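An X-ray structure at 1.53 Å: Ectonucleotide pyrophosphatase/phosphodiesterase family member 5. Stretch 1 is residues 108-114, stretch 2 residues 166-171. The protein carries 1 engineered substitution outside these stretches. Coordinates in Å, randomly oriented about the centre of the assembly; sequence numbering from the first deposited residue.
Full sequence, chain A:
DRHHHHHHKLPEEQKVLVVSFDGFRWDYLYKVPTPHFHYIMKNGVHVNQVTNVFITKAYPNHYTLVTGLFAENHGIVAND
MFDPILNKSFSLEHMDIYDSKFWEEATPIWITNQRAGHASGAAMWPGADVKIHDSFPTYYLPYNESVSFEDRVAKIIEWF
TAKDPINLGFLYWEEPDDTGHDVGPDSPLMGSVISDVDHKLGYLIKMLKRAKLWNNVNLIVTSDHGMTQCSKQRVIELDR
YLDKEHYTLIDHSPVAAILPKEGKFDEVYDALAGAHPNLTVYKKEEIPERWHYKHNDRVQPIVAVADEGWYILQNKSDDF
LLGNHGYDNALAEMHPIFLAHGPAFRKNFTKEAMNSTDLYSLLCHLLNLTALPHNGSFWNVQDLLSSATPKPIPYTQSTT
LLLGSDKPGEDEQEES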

ATOM      1  N   PRO A 108      -4.613  -6.564 -12.390  1.00 13.30           N
ATOM      2  CA  PRO A 108      -4.303  -5.145 -12.179  1.00 13.97           C
ATOM      3  C   PRO A 108      -4.623  -4.310 -13.407  1.00 13.28           C
ATOM      4  O   PRO A 108      -4.642  -4.791 -14.547  1.00 14.64           O
ATOM      5  CB  PRO A 108      -2.800  -5.147 -11.884  1.00 14.06           C
ATOM      6  CG  PRO A 108      -2.294  -6.364 -12.625  1.00 14.61           C
ATOM      7  CD  PRO A 108      -3.389  -7.381 -12.479  1.00 14.27           C
ATOM      8  N   ILE A 109      -4.840  -3.018 -13.151  1.00 11.90           N
ATOM      9  CA  ILE A 109      -5.370  -2.123 -14.169  1.00 13.30           C
ATOM     10  C   ILE A 109      -4.447  -1.998 -15.388  1.00 14.05           C
ATOM     11  O   ILE A 109      -4.920  -1.712 -16.489  1.00 15.01           O
ATOM     12  CB  ILE A 109      -5.675  -0.753 -13.539  1.00 12.95           C
ATOM     13  CG1 ILE A 109      -6.520   0.062 -14.517  1.00 12.95           C
ATOM     14  CG2 ILE A 109      -4.395  -0.024 -13.139  1.00 14.42           C
ATOM     15  CD1 ILE A 109      -6.991   1.379 -13.957  1.00 15.52           C
ATOM     16  N   TRP A 110      -3.139  -2.187 -15.240  1.00 12.44           N
ATOM     17  CA  TRP A 110      -2.303  -2.051 -16.436  1.00 12.58           C
ATOM     18  C   TRP A 110      -2.637  -3.111 -17.489  1.00 14.61           C
ATOM     19  O   TRP A 110      -2.543  -2.837 -18.698  1.00 16.56           O
ATOM     20  CB  TRP A 110      -0.816  -2.076 -16.076  1.00 14.05           C
ATOM     21  CG  TRP A 110      -0.296  -3.184 -15.240  1.00 13.29           C
ATOM     22  CD1 TRP A 110       0.103  -4.421 -15.668  1.00 15.32           C
ATOM     23  CD2 TRP A 110      -0.024  -3.144 -13.833  1.00 11.84           C
ATOM     24  NE1 TRP A 110       0.589  -5.158 -14.616  1.00 14.03           N
ATOM     25  CE2 TRP A 110       0.507  -4.405 -13.472  1.00 11.83           C
ATOM     26  CE3 TRP A 110      -0.194  -2.181 -12.842  1.00 13.24           C
ATOM     27  CZ2 TRP A 110       0.890  -4.705 -12.172  1.00 12.79           C
ATOM     28  CZ3 TRP A 110       0.171  -2.493 -11.546  1.00 13.14           C
ATOM     29  CH2 TRP A 110       0.702  -3.731 -11.221  1.00 13.43           C
ATOM     30  N   ILE A 111      -3.063  -4.299 -17.063  1.00 15.91           N
ATOM     31  CA  ILE A 111      -3.457  -5.327 -18.025  1.00 15.99           C
ATOM     32  C   ILE A 111      -4.739  -4.919 -18.736  1.00 16.97           C
ATOM     33  O   ILE A 111      -4.840  -5.017 -19.962  1.00 19.83           O
ATOM     34  CB  ILE A 111      -3.602  -6.690 -17.328  1.00 17.46           C
ATOM     35  CG1 ILE A 111      -2.230  -7.117 -16.819  1.00 19.10           C
ATOM     36  CG2 ILE A 111      -4.203  -7.750 -18.266  1.00 18.83           C
ATOM     37  CD1 ILE A 111      -2.215  -8.459 -16.137  1.00 22.08           C
ATOM     38  N   THR A 112      -5.728  -4.433 -17.980  1.00 18.03           N
ATOM     39  CA  THR A 112      -6.975  -3.964 -18.578  1.00 17.81           C
ATOM     40  C   THR A 112      -6.720  -2.820 -19.551  1.00 20.52           C
ATOM     41  O   THR A 112      -7.266  -2.800 -20.663  1.00 20.88           O
ATOM     42  CB  THR A 112      -7.938  -3.543 -17.466  1.00 20.34           C
ATOM     43  OG1 THR A 112      -8.193  -4.673 -16.623  1.00 19.99           O
ATOM     44  CG2 THR A 112      -9.252  -3.018 -18.016  1.00 20.64           C
ATOM     45  N   ASN A 113      -5.859  -1.883 -19.160  1.00 17.43           N
ATOM     46  CA  ASN A 113      -5.472  -0.773 -20.019  1.00 17.21           C
ATOM     47  C   ASN A 113      -4.867  -1.268 -21.328  1.00 17.74           C
ATOM     48  O   ASN A 113      -5.162  -0.732 -22.403  1.00 20.91           O
ATOM     49  CB  ASN A 113      -4.468   0.089 -19.266  1.00 15.51           C
ATOM     50  CG  ASN A 113      -4.165   1.390 -19.952  1.00 17.51           C
ATOM     51  OD1 ASN A 113      -5.065   2.137 -20.348  1.00 19.14           O
ATOM     52  ND2 ASN A 113      -2.885   1.700 -20.048  1.00 17.54           N
ATOM     53  N   GLN A 114      -3.993  -2.267 -21.243  1.00 17.44           N
ATOM     54  CA  GLN A 114      -3.313  -2.775 -22.433  1.00 18.39           C
ATOM     55  C   GLN A 114      -4.238  -3.618 -23.297  1.00 22.42           C
ATOM     56  O   GLN A 114      -4.122  -3.594 -24.536  1.00 23.67           O
ATOM     57  CB  GLN A 114      -2.066  -3.530 -21.978  1.00 18.36           C
ATOM     58  CG  GLN A 114      -1.016  -2.515 -21.494  1.00 17.91           C
ATOM     59  CD  GLN A 114       0.004  -3.042 -20.497  1.00 15.59           C
ATOM     60  OE1 GLN A 114       0.577  -2.259 -19.714  1.00 16.39           O
ATOM     61  NE2 GLN A 114       0.289  -4.345 -20.553  1.00 18.07           N
TER
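Stretch 2 166-171: INLGFL

The strand 168-171 of stretch 2 runs along the helix of stretch 1 in nearly the opposite direction. Residues 168-171 form a β-strand that continues later in the chain. Stretch 1 begins with Pro-108 at the N-cap position, and residues 109-114 are helical. The N-to-C directions of helix and strand are 160° apart, so the packing is close to antiparallel; the signed crossing angle is -160°. The two axes approach to 10.1 Å. The nearest CA atoms are those of Trp-110 and Leu-168, 7.6 Å apart. Because the directions are opposed, Asn-167 and Leu-168 meet Asn-113, while Phe-170 meets Ile-109 and Trp-110 in the first turn of the helix.

The polar contact is a reciprocal pair of amide hydrogen bonds. Asn-113 ND2 donates to Asn-167 OD1 at 2.8 Å, and Asn-167 ND2 donates to Asn-113 OD1 at 3.0 Å. The N-H...O angles are 169° and 161°, so both bonds are nearly straight. Both residues are buried, and each side-chain amide serves as donor and acceptor to the other. Asn-113 ND2 has a further hydrogen bond elsewhere in the structure. Asn-113 ND2 also lies 3.8 Å from Leu-168 CB.

Ile-109 makes apolar contacts with two strand residues. Ile-109 CG2 is 4.0 Å from Leu-168 CD2 and 3.7 Å from Phe-170 CZ. The methyl group meets the Phe-170 ring at its edge, near the ring plane. Ile-109 and Asn-113 are one helical turn apart, as the bond from Asn-113 N to Ile-109 O at 2.8 Å confirms. Both point their CA-to-CB bonds toward stretch 2. Leu-168 CD2 also comes within 4.4 Å of Trp-110 CA, so this leucine reaches the helix backbone.

The aromatic contact joins Trp-110 and Phe-170. The edge of Trp-110 is directed toward the face of Phe-170. The centroid of the tryptophan six-membered ring is 5.7 Å from that of the phenylalanine ring, and the planes meet at 73°. The closest atoms are Trp-110 CE3 and Phe-170 CE2, 3.9 Å apart. The CA-to-CB bond of Trp-110 points sideways, yet its indole still reaches the phenylalanine.

Along the strand, side chains alternate. Leu-168 and Phe-170 point toward the helix, whereas Leu-171 is out of reach. Gly-169, between the two contact residues, has no side chain and makes no contact with stretch 1. In all, 268 Å² is buried, summed over both sides.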

ATOM      1  N   ILE A 166       2.945   5.873 -23.186  1.00 16.69           N
ATOM      2  CA  ILE A 166       1.991   5.377 -22.208  1.00 16.52           C
ATOM      3  C   ILE A 166       0.935   6.432 -21.931  1.00 14.96           C
ATOM      4  O   ILE A 166       1.171   7.648 -22.033  1.00 17.75           O
ATOM      5  CB  ILE A 166       2.692   4.950 -20.894  1.00 14.09           C
ATOM      6  CG1 ILE A 166       3.350   6.149 -20.187  1.00 14.79           C
ATOM      7  CG2 ILE A 166       3.698   3.846 -21.182  1.00 15.13           C
ATOM      8  CD1 ILE A 166       3.875   5.840 -18.759  1.00 15.13           C
ATOM      9  N   ASN A 167      -0.247   5.954 -21.586  1.00 15.51           N
ATOM     10  CA  ASN A 167      -1.272   6.812 -21.012  1.00 17.03           C
ATOM     11  C   ASN A 167      -1.365   6.668 -19.508  1.00 12.94           C
ATOM     12  O   ASN A 167      -2.067   7.462 -18.884  1.00 17.60           O
ATOM     13  CB  ASN A 167      -2.657   6.512 -21.589  1.00 17.24           C
ATOM     14  CG  ASN A 167      -3.135   5.111 -21.276  1.00 18.34           C
ATOM     15  OD1 ASN A 167      -2.349   4.243 -20.964  1.00 20.53           O
ATOM     16  ND2 ASN A 167      -4.437   4.887 -21.373  1.00 19.88           N
ATOM     17  N   LEU A 168      -0.711   5.657 -18.935  1.00 13.91           N
ATOM     18  CA  LEU A 168      -0.880   5.302 -17.524  1.00 13.69           C
ATOM     19  C   LEU A 168       0.483   4.933 -16.970  1.00 11.83           C
ATOM     20  O   LEU A 168       1.126   3.986 -17.454  1.00 14.99           O
ATOM     21  CB  LEU A 168      -1.852   4.138 -17.367  1.00 13.91           C
ATOM     22  CG  LEU A 168      -1.937   3.505 -15.988  1.00 14.72           C
ATOM     23  CD1 LEU A 168      -2.447   4.553 -15.007  1.00 14.67           C
ATOM     24  CD2 LEU A 168      -2.839   2.306 -16.036  1.00 17.31           C
ATOM     25  N   GLY A 169       0.943   5.699 -15.991  1.00 12.54           N
ATOM     26  CA  GLY A 169       2.220   5.456 -15.352  1.00 11.32           C
ATOM     27  C   GLY A 169       2.083   5.274 -13.847  1.00 11.85           C
ATOM     28  O   GLY A 169       1.177   5.829 -13.216  1.00 10.20           O
ATOM     29  N   PHE A 170       2.996   4.476 -13.289  1.00 10.98           N
ATOM     30  CA  PHE A 170       3.078   4.202 -11.855  1.00 10.51           C
ATOM     31  C   PHE A 170       4.504   4.450 -11.401  1.00 10.89           C
ATOM     32  O   PHE A 170       5.442   3.897 -11.982  1.00 12.23           O
ATOM     33  CB  PHE A 170       2.687   2.759 -11.524  1.00  9.45           C
ATOM     34  CG  PHE A 170       1.260   2.463 -11.794  1.00  9.56           C
ATOM     35  CD1 PHE A 170       0.297   2.749 -10.832  1.00 10.39           C
ATOM     36  CD2 PHE A 170       0.857   1.939 -13.014  1.00 10.90           C
ATOM     37  CE1 PHE A 170      -1.039   2.504 -11.068  1.00 13.50           C
ATOM     38  CE2 PHE A 170      -0.486   1.684 -13.256  1.00 13.56           C
ATOM     39  CZ  PHE A 170      -1.437   1.979 -12.286  1.00 14.75           C
ATOM     40  N   LEU A 171       4.666   5.263 -10.363  1.00 10.59           N
ATOM     41  CA  LEU A 171       5.968   5.639  -9.826  1.00  9.26           C
ATOM     42  C   LEU A 171       5.955   5.391  -8.329  1.00  6.79           C
ATOM     43  O   LEU A 171       5.017   5.805  -7.649  1.00 10.22           O
ATOM     44  CB  LEU A 171       6.268   7.111 -10.129  1.00 10.26           C
ATOM     45  CG  LEU A 171       7.481   7.772  -9.505  1.00  9.60           C
ATOM     46  CD1 LEU A 171       8.758   7.098  -9.977  1.00 12.39           C
ATOM     47  CD2 LEU A 171       7.520   9.281  -9.797  1.00 12.61           C
TER